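Local atomic coordinates of salicylate carboxymethyltransferase (Clarkia breweri, PDB entry 1M6E), a protein that methylates the carboxyl group of the plant hormone salicylic acid with S-adenosyl-L-methionine, giving the volatile ester methyl salicylate. Residues L7-Y18 with R309-D318; L67-E78 with S89-N97. All coordinates share one frame; numbering follows the deposited sequence.

Interaction 1: L7-Y18 with R309-D318. With SAH (S-adenosyl-L-homocysteine), chain C; SAL (2-hydroxybenzoic acid), chain D.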
loop_
_atom_site.group_PDB
_atom_site.type_symbol
_atom_site.label_atom_id
_atom_site.label_comp_id
_atom_site.label_asym_id
_atom_site.label_seq_id
_atom_site.Cartn_x
_atom_site.Cartn_y
_atom_site.Cartn_z
ATOM N N LEU A 7 12.368 -9.538 -7.166
ATOM C CA LEU A 7 11.960 -10.135 -8.431
ATOM C C LEU A 7 10.531 -10.657 -8.630
ATOM O O LEU A 7 9.864 -10.276 -9.596
ATOM C CB LEU A 7 12.938 -11.239 -8.799
ATOM C CG LEU A 7 12.927 -11.714 -10.255
ATOM C CD1 LEU A 7 14.158 -12.573 -10.482
ATOM C CD2 LEU A 7 11.655 -12.506 -10.591
ATOM N N HIS A 8 10.030 -11.521 -7.760
ATOM C CA HIS A 8 8.699 -11.995 -8.061
ATOM C C HIS A 8 7.479 -11.441 -7.367
ATOM O O HIS A 8 7.479 -11.047 -6.183
ATOM C CB HIS A 8 8.639 -13.518 -8.004
ATOM C CG HIS A 8 8.314 -14.076 -6.654
ATOM N ND1 HIS A 8 7.854 -15.365 -6.483
ATOM C CD2 HIS A 8 8.387 -13.532 -5.418
ATOM C CE1 HIS A 8 7.651 -15.589 -5.197
ATOM N NE2 HIS A 8 7.966 -14.492 -4.529
ATOM N N MET A 9 6.432 -11.449 -8.179
ATOM C CA MET A 9 5.092 -11.008 -7.854
ATOM C C MET A 9 4.283 -11.688 -8.961
ATOM O O MET A 9 4.854 -12.382 -9.792
ATOM C CB MET A 9 4.967 -9.486 -7.973
ATOM C CG MET A 9 4.942 -8.949 -9.413
ATOM S SD MET A 9 6.564 -8.580 -10.073
ATOM C CE MET A 9 6.114 -7.716 -11.617
ATOM N N LYS A 10 2.971 -11.478 -8.979
ATOM C CA LYS A 10 2.090 -12.088 -9.974
ATOM C C LYS A 10 1.759 -10.976 -10.922
ATOM O O LYS A 10 1.940 -9.826 -10.550
ATOM C CB LYS A 10 0.817 -12.582 -9.298
ATOM C CG LYS A 10 1.049 -13.455 -8.076
ATOM C CD LYS A 10 1.143 -14.886 -8.444
ATOM C CE LYS A 10 2.176 -15.549 -7.621
ATOM N NZ LYS A 10 3.386 -14.857 -8.063
ATOM N N GLY A 11 1.312 -11.299 -12.144
ATOM C CA GLY A 11 0.979 -10.271 -13.125
ATOM C C GLY A 11 -0.021 -9.296 -12.523
ATOM O O GLY A 11 -0.996 -9.741 -11.907
ATOM N N GLY A 12 0.216 -7.990 -12.702
ATOM C CA GLY A 12 -0.634 -6.924 -12.171
ATOM C C GLY A 12 -2.055 -6.724 -12.677
ATOM O O GLY A 12 -2.288 -6.413 -13.839
ATOM N N ALA A 13 -2.998 -6.885 -11.750
ATOM C CA ALA A 13 -4.453 -6.800 -11.961
ATOM C C ALA A 13 -5.000 -5.826 -12.986
ATOM O O ALA A 13 -4.312 -4.900 -13.427
ATOM C CB ALA A 13 -5.180 -6.572 -10.605
ATOM N N GLY A 14 -6.268 -6.074 -13.325
ATOM C CA GLY A 14 -7.000 -5.299 -14.300
ATOM C C GLY A 14 -7.189 -6.172 -15.524
ATOM O O GLY A 14 -8.269 -6.730 -15.751
ATOM N N GLU A 15 -6.106 -6.293 -16.292
ATOM C CA GLU A 15 -6.031 -7.076 -17.528
ATOM C C GLU A 15 -6.045 -8.581 -17.295
ATOM O O GLU A 15 -6.170 -9.069 -16.154
ATOM C CB GLU A 15 -4.729 -6.706 -18.265
ATOM C CG GLU A 15 -4.407 -7.501 -19.550
ATOM C CD GLU A 15 -2.932 -7.419 -19.968
ATOM O OE1 GLU A 15 -2.053 -7.924 -19.220
ATOM O OE2 GLU A 15 -2.663 -6.849 -21.052
ATOM N N ASN A 16 -5.880 -9.300 -18.402
ATOM C CA ASN A 16 -5.817 -10.757 -18.427
ATOM C C ASN A 16 -4.482 -11.217 -17.879
ATOM O O ASN A 16 -3.491 -11.336 -18.606
ATOM C CB ASN A 16 -5.996 -11.244 -19.846
ATOM C CG ASN A 16 -6.668 -10.216 -20.683
ATOM O OD1 ASN A 16 -7.500 -9.455 -20.179
ATOM N ND2 ASN A 16 -6.318 -10.160 -21.961
ATOM N N SER A 17 -4.506 -11.422 -16.563
ATOM C CA SER A 17 -3.416 -11.887 -15.726
ATOM C C SER A 17 -3.736 -11.464 -14.313
ATOM O O SER A 17 -4.171 -10.319 -14.073
ATOM C CB SER A 17 -2.076 -11.356 -16.198
ATOM O OG SER A 17 -1.694 -12.058 -17.374
ATOM N N TYR A 18 -3.583 -12.478 -13.451
ATOM C CA TYR A 18 -3.796 -12.565 -11.995
ATOM C C TYR A 18 -4.804 -11.629 -11.396
ATOM O O TYR A 18 -4.467 -10.583 -10.803
ATOM C CB TYR A 18 -2.478 -12.436 -11.221
ATOM C CG TYR A 18 -2.578 -13.231 -9.937
ATOM C CD1 TYR A 18 -2.022 -14.500 -9.836
ATOM C CD2 TYR A 18 -3.394 -12.810 -8.902
ATOM C CE1 TYR A 18 -2.296 -15.330 -8.749
ATOM C CE2 TYR A 18 -3.668 -13.637 -7.824
ATOM C CZ TYR A 18 -3.123 -14.889 -7.768
ATOM O OH TYR A 18 -3.449 -15.724 -6.749
ATOM N N ARG A 309 0.903 -18.451 -16.125
ATOM C CA ARG A 309 1.573 -17.337 -16.797
ATOM C C ARG A 309 1.539 -16.104 -15.890
ATOM O O ARG A 309 2.528 -15.402 -15.750
ATOM C CB ARG A 309 0.901 -16.971 -18.115
ATOM C CG ARG A 309 1.600 -15.805 -18.794
ATOM C CD ARG A 309 0.645 -14.843 -19.482
ATOM N NE ARG A 309 1.331 -13.896 -20.368
ATOM C CZ ARG A 309 1.882 -14.220 -21.535
ATOM N NH1 ARG A 309 1.832 -15.472 -21.962
ATOM N NH2 ARG A 309 2.475 -13.295 -22.286
ATOM N N ALA A 310 0.381 -15.835 -15.306
ATOM C CA ALA A 310 0.236 -14.729 -14.395
ATOM C C ALA A 310 1.060 -15.048 -13.145
ATOM O O ALA A 310 1.430 -14.164 -12.383
ATOM C CB ALA A 310 -1.174 -14.589 -14.027
ATOM N N VAL A 311 1.382 -16.313 -12.959
ATOM C CA VAL A 311 2.135 -16.750 -11.789
ATOM C C VAL A 311 3.659 -16.735 -11.994
ATOM O O VAL A 311 4.411 -16.473 -11.051
ATOM C CB VAL A 311 1.663 -18.200 -11.379
ATOM C CG1 VAL A 311 2.571 -18.805 -10.345
ATOM C CG2 VAL A 311 0.229 -18.156 -10.876
ATOM N N ALA A 312 4.112 -16.981 -13.223
ATOM C CA ALA A 312 5.549 -17.060 -13.481
ATOM C C ALA A 312 6.091 -16.154 -14.560
ATOM O O ALA A 312 7.291 -16.058 -14.740
ATOM C CB ALA A 312 5.928 -18.520 -13.805
ATOM N N GLU A 313 5.229 -15.489 -15.302
ATOM C CA GLU A 313 5.736 -14.624 -16.357
ATOM C C GLU A 313 6.864 -13.718 -15.868
ATOM O O GLU A 313 7.809 -13.474 -16.616
ATOM C CB GLU A 313 4.620 -13.769 -16.952
ATOM C CG GLU A 313 4.953 -13.170 -18.302
ATOM C CD GLU A 313 4.532 -11.713 -18.415
ATOM O OE1 GLU A 313 4.583 -11.168 -19.535
ATOM O OE2 GLU A 313 4.158 -11.098 -17.388
ATOM N N PRO A 314 6.776 -13.196 -14.617
ATOM C CA PRO A 314 7.830 -12.321 -14.095
ATOM C C PRO A 314 9.170 -13.020 -13.792
ATOM O O PRO A 314 10.237 -12.476 -14.060
ATOM C CB PRO A 314 7.184 -11.719 -12.850
ATOM C CG PRO A 314 5.771 -11.739 -13.147
ATOM C CD PRO A 314 5.588 -13.092 -13.752
ATOM N N LEU A 315 9.116 -14.214 -13.220
ATOM C CA LEU A 315 10.332 -14.967 -12.918
ATOM C C LEU A 315 11.079 -15.210 -14.222
ATOM O O LEU A 315 12.302 -15.084 -14.290
ATOM C CB LEU A 315 9.980 -16.317 -12.298
ATOM C CG LEU A 315 9.321 -16.285 -10.927
ATOM C CD1 LEU A 315 8.755 -17.639 -10.622
ATOM C CD2 LEU A 315 10.346 -15.882 -9.877
ATOM N N LEU A 316 10.324 -15.564 -15.253
ATOM C CA LEU A 316 10.888 -15.828 -16.568
ATOM C C LEU A 316 11.371 -14.567 -17.261
ATOM O O LEU A 316 12.544 -14.454 -17.619
ATOM C CB LEU A 316 9.847 -16.473 -17.463
ATOM C CG LEU A 316 9.402 -17.848 -17.042
ATOM C CD1 LEU A 316 8.166 -18.191 -17.869
ATOM C CD2 LEU A 316 10.539 -18.839 -17.232
ATOM N N LEU A 317 10.435 -13.645 -17.484
ATOM C CA LEU A 317 10.721 -12.374 -18.134
ATOM C C LEU A 317 11.978 -11.755 -17.534
ATOM O O LEU A 317 12.728 -11.064 -18.207
ATOM C CB LEU A 317 9.533 -11.418 -17.960
ATOM C CG LEU A 317 9.786 -9.981 -18.411
ATOM C CD1 LEU A 317 10.118 -10.021 -19.846
ATOM C CD2 LEU A 317 8.590 -9.089 -18.172
ATOM N N ASP A 318 12.208 -12.003 -16.256
ATOM C CA ASP A 318 13.385 -11.455 -15.617
ATOM C C ASP A 318 14.612 -12.333 -15.793
ATOM O O ASP A 318 15.720 -11.875 -15.584
ATOM C CB ASP A 318 13.129 -11.228 -14.123
ATOM C CG ASP A 318 14.320 -10.579 -13.408
ATOM O OD1 ASP A 318 15.121 -11.319 -12.781
ATOM O OD2 ASP A 318 14.451 -9.325 -13.483
HETATM N N SAH C . -3.306 -15.599 -1.516
HETATM C CA SAH C . -3.879 -15.540 -2.940
HETATM C CB SAH C . -2.811 -15.604 -4.049
HETATM C CG SAH C . -1.409 -15.668 -3.611
HETATM S SD SAH C . -0.100 -15.789 -4.881
HETATM C C SAH C . -4.820 -16.694 -3.281
HETATM O O SAH C . -5.050 -17.600 -2.426
HETATM O OXT SAH C . -5.315 -16.626 -4.483
HETATM C "C5'" SAH C . 1.243 -15.722 -3.744
HETATM C "C4'" SAH C . 1.794 -14.288 -3.320
HETATM O "O4'" SAH C . 2.840 -14.670 -2.371
HETATM C "C3'" SAH C . 2.610 -13.569 -4.459
HETATM O "O3'" SAH C . 1.934 -12.245 -4.867
HETATM C "C2'" SAH C . 3.912 -13.260 -3.867
HETATM O "O2'" SAH C . 4.555 -12.055 -4.116
HETATM C "C1'" SAH C . 3.674 -13.688 -2.339
HETATM N N9 SAH C . 4.925 -14.020 -1.695
HETATM C C8 SAH C . 5.938 -14.876 -2.070
HETATM N N7 SAH C . 6.944 -14.900 -1.246
HETATM C C5 SAH C . 6.561 -14.006 -0.274
HETATM C C6 SAH C . 7.192 -13.553 0.907
HETATM N N6 SAH C . 8.398 -14.006 1.248
HETATM N N1 SAH C . 6.561 -12.627 1.729
HETATM C C2 SAH C . 5.322 -12.169 1.358
HETATM N N3 SAH C . 4.635 -12.536 0.241
HETATM C C4 SAH C . 5.316 -13.461 -0.534
HETATM C "C1'" SAL D . 1.242 -20.037 -7.227
HETATM O "O1'" SAL D . 0.121 -19.515 -7.112
HETATM O "O2'" SAL D . 2.282 -19.380 -6.683
HETATM C C1 SAL D . 1.364 -21.357 -7.967
HETATM C C2 SAL D . 2.631 -22.069 -8.180
HETATM C C3 SAL D . 2.610 -23.293 -8.886
HETATM C C4 SAL D . 1.430 -23.880 -9.408
HETATM C C5 SAL D . 0.189 -23.243 -9.235
HETATM C C6 SAL D . 0.154 -21.921 -8.481
HETATM O O2 SAL D . 3.858 -21.646 -7.745
#
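The carbonyl oxygen of Ala310 accepts a hydrogen bond from Gly11, N to O 2.9 Å, nearly straight at 161° and lying in the carbonyl plane on a lone pair. The CA of Lys10 adds a C-H...O contact to the same Ala310 O at 3.2 Å. Pro314, four residues on, has no N-H to offer this oxygen, which is consistent with its use by the loop and with the kink in helix 303-320. Gly11, without a side chain, lets the loop backbone lie close to the helix at Ala310.

The small methyl of Ala310 lets the returning part of the loop settle on the helix: its CB lies 3.8 Å from Tyr18 CB and near the edge of the Tyr18 ring. Lys10, bent at chi2, chi3 and chi4, brings its CE near both ligands, 3.6 Å from the sulfur SD of SAH. Its CG rides over a face of the Tyr18 ring, 3.7 Å above the plane. Val311 turns its CB away from the loop; with CG1 anti to the backbone N (chi1 169°), that methyl packs 3.6 Å from C1' of the salicylate. Further along, Pro314 lies against the Met9 backbone, and Leu315 CD2 touches both Leu7 CD2 and His8 CB, 3.5 Å from the latter. Beyond this apolar patch the His8 ring points to the adenine, with N7 of SAH in its plane, and meets Trp151 edge-to-face.

Tyr18 is a known S-adenosyl-L-methionine-binding residue; its OH reaches OXT of the SAH carboxylate through a weak hydrogen bond whose geometry is uncertain. A helix carbonyl that Pro314 cannot engage thus ties down a loop whose side chains line both pockets. Lys10 NZ makes no close contact with either ligand, but its charge may make the surroundings of the substrate carboxylate more positive.

Interaction 2: L67-E78 with S89-N97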
loop_
_atom_site.group_PDB
_atom_site.type_symbol
_atom_site.label_atom_id
_atom_site.label_comp_id
_atom_site.label_asym_id
_atom_site.label_seq_id
_atom_site.Cartn_x
_atom_site.Cartn_y
_atom_site.Cartn_z
ATOM N N LEU A 67 -8.773 -9.785 -0.502
ATOM C CA LEU A 67 -9.778 -9.539 0.526
ATOM C C LEU A 67 -10.801 -10.674 0.681
ATOM O O LEU A 67 -11.521 -10.737 1.674
ATOM C CB LEU A 67 -10.506 -8.227 0.232
ATOM C CG LEU A 67 -9.706 -6.960 0.522
ATOM C CD1 LEU A 67 -10.541 -5.723 0.236
ATOM C CD2 LEU A 67 -9.287 -6.978 1.958
ATOM N N PHE A 68 -10.843 -11.584 -0.282
ATOM C CA PHE A 68 -11.791 -12.684 -0.244
ATOM C C PHE A 68 -11.878 -13.403 1.090
ATOM O O PHE A 68 -12.960 -13.550 1.647
ATOM C CB PHE A 68 -11.475 -13.690 -1.348
ATOM C CG PHE A 68 -12.558 -14.720 -1.569
ATOM C CD1 PHE A 68 -13.888 -14.344 -1.697
ATOM C CD2 PHE A 68 -12.244 -16.073 -1.657
ATOM C CE1 PHE A 68 -14.885 -15.303 -1.905
ATOM C CE2 PHE A 68 -13.241 -17.033 -1.866
ATOM C CZ PHE A 68 -14.562 -16.640 -1.989
ATOM N N ALA A 69 -10.761 -13.858 1.629
ATOM C CA ALA A 69 -10.865 -14.570 2.891
ATOM C C ALA A 69 -11.014 -13.682 4.118
ATOM O O ALA A 69 -11.725 -14.023 5.069
ATOM C CB ALA A 69 -9.706 -15.456 3.053
ATOM N N VAL A 70 -10.352 -12.537 4.102
ATOM C CA VAL A 70 -10.420 -11.628 5.226
ATOM C C VAL A 70 -11.801 -10.997 5.238
ATOM O O VAL A 70 -12.113 -10.145 6.056
ATOM C CB VAL A 70 -9.341 -10.543 5.080
ATOM C CG1 VAL A 70 -9.144 -9.825 6.397
ATOM C CG2 VAL A 70 -8.031 -11.178 4.620
ATOM N N THR A 71 -12.637 -11.453 4.325
ATOM C CA THR A 71 -13.978 -10.919 4.151
ATOM C C THR A 71 -15.012 -11.983 4.441
ATOM O O THR A 71 -16.195 -11.789 4.244
ATOM C CB THR A 71 -14.156 -10.442 2.682
ATOM O OG1 THR A 71 -14.927 -9.249 2.645
ATOM C CG2 THR A 71 -14.866 -11.488 1.845
ATOM N N GLU A 72 -14.557 -13.130 4.891
ATOM C CA GLU A 72 -15.457 -14.213 5.164
ATOM C C GLU A 72 -15.112 -14.633 6.562
ATOM O O GLU A 72 -15.410 -15.748 6.983
ATOM C CB GLU A 72 -15.183 -15.340 4.198
ATOM C CG GLU A 72 -16.345 -16.281 4.070
ATOM C CD GLU A 72 -17.470 -15.708 3.223
ATOM O OE1 GLU A 72 -17.564 -14.460 3.121
ATOM O OE2 GLU A 72 -18.258 -16.518 2.673
ATOM N N LEU A 73 -14.424 -13.730 7.256
ATOM C CA LEU A 73 -14.013 -13.932 8.638
ATOM C C LEU A 73 -14.737 -12.849 9.367
ATOM O O LEU A 73 -15.357 -13.090 10.387
ATOM C CB LEU A 73 -12.506 -13.729 8.828
ATOM C CG LEU A 73 -11.541 -14.763 8.237
ATOM C CD1 LEU A 73 -10.162 -14.514 8.813
ATOM C CD2 LEU A 73 -11.986 -16.191 8.561
ATOM N N ILE A 74 -14.646 -11.639 8.829
ATOM C CA ILE A 74 -15.327 -10.501 9.416
ATOM C C ILE A 74 -16.800 -10.832 9.268
ATOM O O ILE A 74 -17.634 -10.401 10.063
ATOM C CB ILE A 74 -14.958 -9.207 8.681
ATOM C CG1 ILE A 74 -13.456 -8.964 8.869
ATOM C CG2 ILE A 74 -15.803 -8.034 9.203
ATOM C CD1 ILE A 74 -12.920 -7.761 8.158
ATOM N N LYS A 75 -17.111 -11.625 8.253
ATOM C CA LYS A 75 -18.482 -12.040 8.044
ATOM C C LYS A 75 -18.841 -12.864 9.276
ATOM O O LYS A 75 -19.508 -12.384 10.202
ATOM C CB LYS A 75 -18.581 -12.932 6.818
ATOM C CG LYS A 75 -19.990 -13.073 6.310
ATOM C CD LYS A 75 -20.375 -11.861 5.472
ATOM C CE LYS A 75 -19.669 -11.884 4.113
ATOM N NZ LYS A 75 -19.875 -10.628 3.333
ATOM N N THR A 76 -18.367 -14.109 9.268
ATOM C CA THR A 76 -18.573 -15.070 10.344
ATOM C C THR A 76 -18.591 -14.466 11.729
ATOM O O THR A 76 -19.474 -14.766 12.504
ATOM C CB THR A 76 -17.479 -16.144 10.342
ATOM O OG1 THR A 76 -17.571 -16.929 9.150
ATOM C CG2 THR A 76 -17.618 -17.038 11.533
ATOM N N VAL A 77 -17.593 -13.645 12.052
ATOM C CA VAL A 77 -17.504 -13.017 13.374
ATOM C C VAL A 77 -18.738 -12.189 13.620
ATOM O O VAL A 77 -19.334 -12.267 14.683
ATOM C CB VAL A 77 -16.266 -12.095 13.519
ATOM C CG1 VAL A 77 -16.320 -11.318 14.859
ATOM C CG2 VAL A 77 -14.995 -12.928 13.437
ATOM N N GLU A 78 -19.130 -11.386 12.645
ATOM C CA GLU A 78 -20.316 -10.583 12.833
ATOM C C GLU A 78 -21.523 -11.492 13.131
ATOM O O GLU A 78 -22.308 -11.218 14.045
ATOM C CB GLU A 78 -20.547 -9.726 11.599
ATOM C CG GLU A 78 -19.580 -8.598 11.539
ATOM C CD GLU A 78 -19.711 -7.678 12.746
ATOM O OE1 GLU A 78 -20.652 -6.843 12.768
ATOM O OE2 GLU A 78 -18.881 -7.800 13.681
ATOM N N SER A 89 -19.805 -5.285 17.908
ATOM C CA SER A 89 -18.823 -5.948 17.064
ATOM C C SER A 89 -17.518 -5.284 17.340
ATOM O O SER A 89 -17.484 -4.193 17.881
ATOM C CB SER A 89 -19.172 -5.757 15.603
ATOM O OG SER A 89 -20.575 -5.869 15.409
ATOM N N PRO A 90 -16.412 -5.948 17.021
ATOM C CA PRO A 90 -15.156 -5.255 17.297
ATOM C C PRO A 90 -14.883 -4.463 16.038
ATOM O O PRO A 90 -15.665 -4.554 15.083
ATOM C CB PRO A 90 -14.165 -6.402 17.469
ATOM C CG PRO A 90 -14.660 -7.410 16.475
ATOM C CD PRO A 90 -16.176 -7.365 16.700
ATOM N N GLU A 91 -13.813 -3.673 16.033
ATOM C CA GLU A 91 -13.424 -2.940 14.828
ATOM C C GLU A 91 -12.459 -3.899 14.145
ATOM O O GLU A 91 -11.614 -4.510 14.811
ATOM C CB GLU A 91 -12.693 -1.647 15.172
ATOM C CG GLU A 91 -13.610 -0.539 15.602
ATOM C CD GLU A 91 -12.863 0.707 16.042
ATOM O OE1 GLU A 91 -12.052 0.606 16.994
ATOM O OE2 GLU A 91 -13.097 1.784 15.443
ATOM N N TYR A 92 -12.576 -4.069 12.835
ATOM C CA TYR A 92 -11.665 -4.995 12.188
ATOM C C TYR A 92 -10.468 -4.260 11.647
ATOM O O TYR A 92 -10.617 -3.217 10.996
ATOM C CB TYR A 92 -12.373 -5.748 11.077
ATOM C CG TYR A 92 -13.555 -6.502 11.585
ATOM C CD1 TYR A 92 -14.773 -5.855 11.833
ATOM C CD2 TYR A 92 -13.451 -7.861 11.879
ATOM C CE1 TYR A 92 -15.863 -6.549 12.366
ATOM C CE2 TYR A 92 -14.528 -8.565 12.409
ATOM C CZ TYR A 92 -15.728 -7.906 12.650
ATOM O OH TYR A 92 -16.771 -8.626 13.179
ATOM N N GLN A 93 -9.278 -4.773 11.953
ATOM C CA GLN A 93 -8.068 -4.143 11.455
ATOM C C GLN A 93 -7.288 -5.105 10.602
ATOM O O GLN A 93 -6.606 -5.996 11.099
ATOM C CB GLN A 93 -7.201 -3.659 12.573
ATOM C CG GLN A 93 -6.004 -2.954 12.066
ATOM C CD GLN A 93 -5.317 -2.278 13.188
ATOM O OE1 GLN A 93 -5.130 -2.888 14.245
ATOM N NE2 GLN A 93 -4.935 -1.007 12.995
ATOM N N ILE A 94 -7.385 -4.878 9.298
ATOM C CA ILE A 94 -6.778 -5.726 8.300
ATOM C C ILE A 94 -5.395 -5.372 7.781
ATOM O O ILE A 94 -5.065 -4.215 7.526
ATOM C CB ILE A 94 -7.712 -5.826 7.132
ATOM C CG1 ILE A 94 -9.074 -6.263 7.636
ATOM C CG2 ILE A 94 -7.148 -6.779 6.106
ATOM C CD1 ILE A 94 -10.057 -6.435 6.509
ATOM N N PHE A 95 -4.598 -6.414 7.606
ATOM C CA PHE A 95 -3.246 -6.270 7.109
ATOM C C PHE A 95 -3.004 -7.146 5.895
ATOM O O PHE A 95 -2.932 -8.369 6.041
ATOM C CB PHE A 95 -2.273 -6.636 8.221
ATOM C CG PHE A 95 -2.210 -5.615 9.304
ATOM C CD1 PHE A 95 -2.856 -5.815 10.504
ATOM C CD2 PHE A 95 -1.572 -4.398 9.079
ATOM C CE1 PHE A 95 -2.875 -4.806 11.471
ATOM C CE2 PHE A 95 -1.585 -3.394 10.025
ATOM C CZ PHE A 95 -2.237 -3.593 11.221
ATOM N N LEU A 96 -2.889 -6.525 4.713
ATOM C CA LEU A 96 -2.637 -7.241 3.456
ATOM C C LEU A 96 -1.144 -7.158 3.198
ATOM O O LEU A 96 -0.596 -6.067 2.977
ATOM C CB LEU A 96 -3.365 -6.596 2.293
ATOM C CG LEU A 96 -4.860 -6.379 2.456
ATOM C CD1 LEU A 96 -5.370 -5.691 1.232
ATOM C CD2 LEU A 96 -5.581 -7.694 2.714
ATOM N N ASN A 97 -0.493 -8.321 3.246
ATOM C CA ASN A 97 0.942 -8.420 3.063
ATOM C C ASN A 97 1.445 -9.113 1.821
ATOM O O ASN A 97 0.961 -10.170 1.397
ATOM C CB ASN A 97 1.598 -9.110 4.257
ATOM C CG ASN A 97 2.991 -9.661 3.921
ATOM O OD1 ASN A 97 3.160 -10.827 3.515
ATOM N ND2 ASN A 97 3.989 -8.812 4.072
#
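Helix 74-78 and strand 91-97 run almost antiparallel, their axes at 162° and 10.7 Å apart at closest approach, and the turns of 67-73 that lead into the helix continue along the same strand. Leu67 lies opposite Leu96, Val70 opposite Ile94, Ile74 opposite Tyr92 and Glu78 opposite Ser89. Tyr92, Ile94 and Leu96, alternate residues of the strand, point toward 67-78, and aliphatic side chains suit the buried interface.

At the Leu67 end, the two leucines cross at about a right angle, with Leu67 CD2 3.8 Å from Leu96 CD2. Val70 CG1 meets Ile94 CD1 at 3.5 Å. Ile74 serves two partners: its CD1 packs 3.6 Å from Ile94 CD1, while CG2, anti to the backbone N, rests over the centre of one face of the Tyr92 ring in a CH-pi contact. Pro90 CG covers the opposite face toward the rim, so the ring is sandwiched. Val77 approaches the ring at its edge. Where the helix turns polar, Glu78 bends at chi2 to bring its carboxylate down to the strand. OE1 accepts a hydrogen bond from Ser89 OG (2.8 Å) on its syn lone pair. OE2 lies in the plane of the Tyr92 ring and pairs with its hydroxyl, although that bond is modelled too short for its length to be trusted; carboxylate and ring planes stand 86° apart.

Val77 also touches Ile40 and Tyr44 of helix 33-44, and on the other side of the strand Glu91 forms a salt bridge with Arg133 of the second subunit. The packing is that of a beta-alpha-beta crossover, strand 52-58 to helix 74-82 to strand 91-98, in the Rossmann fold of S-adenosyl-L-methionine-dependent methyltransferases.

The two contacts do not touch: their centres are 27 Å apart and their nearest atoms about 10 Å. Interaction 1 borders the ligands, whereas interaction 2 reaches SAH only at the end of its strand. Interaction 1 joins the N-terminal loop to a helix late in the sequence. Interaction 2 lies wholly between these segments in sequence and belongs to the Rossmann core; its Val70 side chain is about 9 Å from SAH. The strand of 89-97 arrives at the ligand through Asn97, which touches SAH, and the following Asp98, which hydrogen-bonds it. SAH thus meets both the end of the strand and the 7-18 loop, with His8 also contacting Leu99 just beyond that strand.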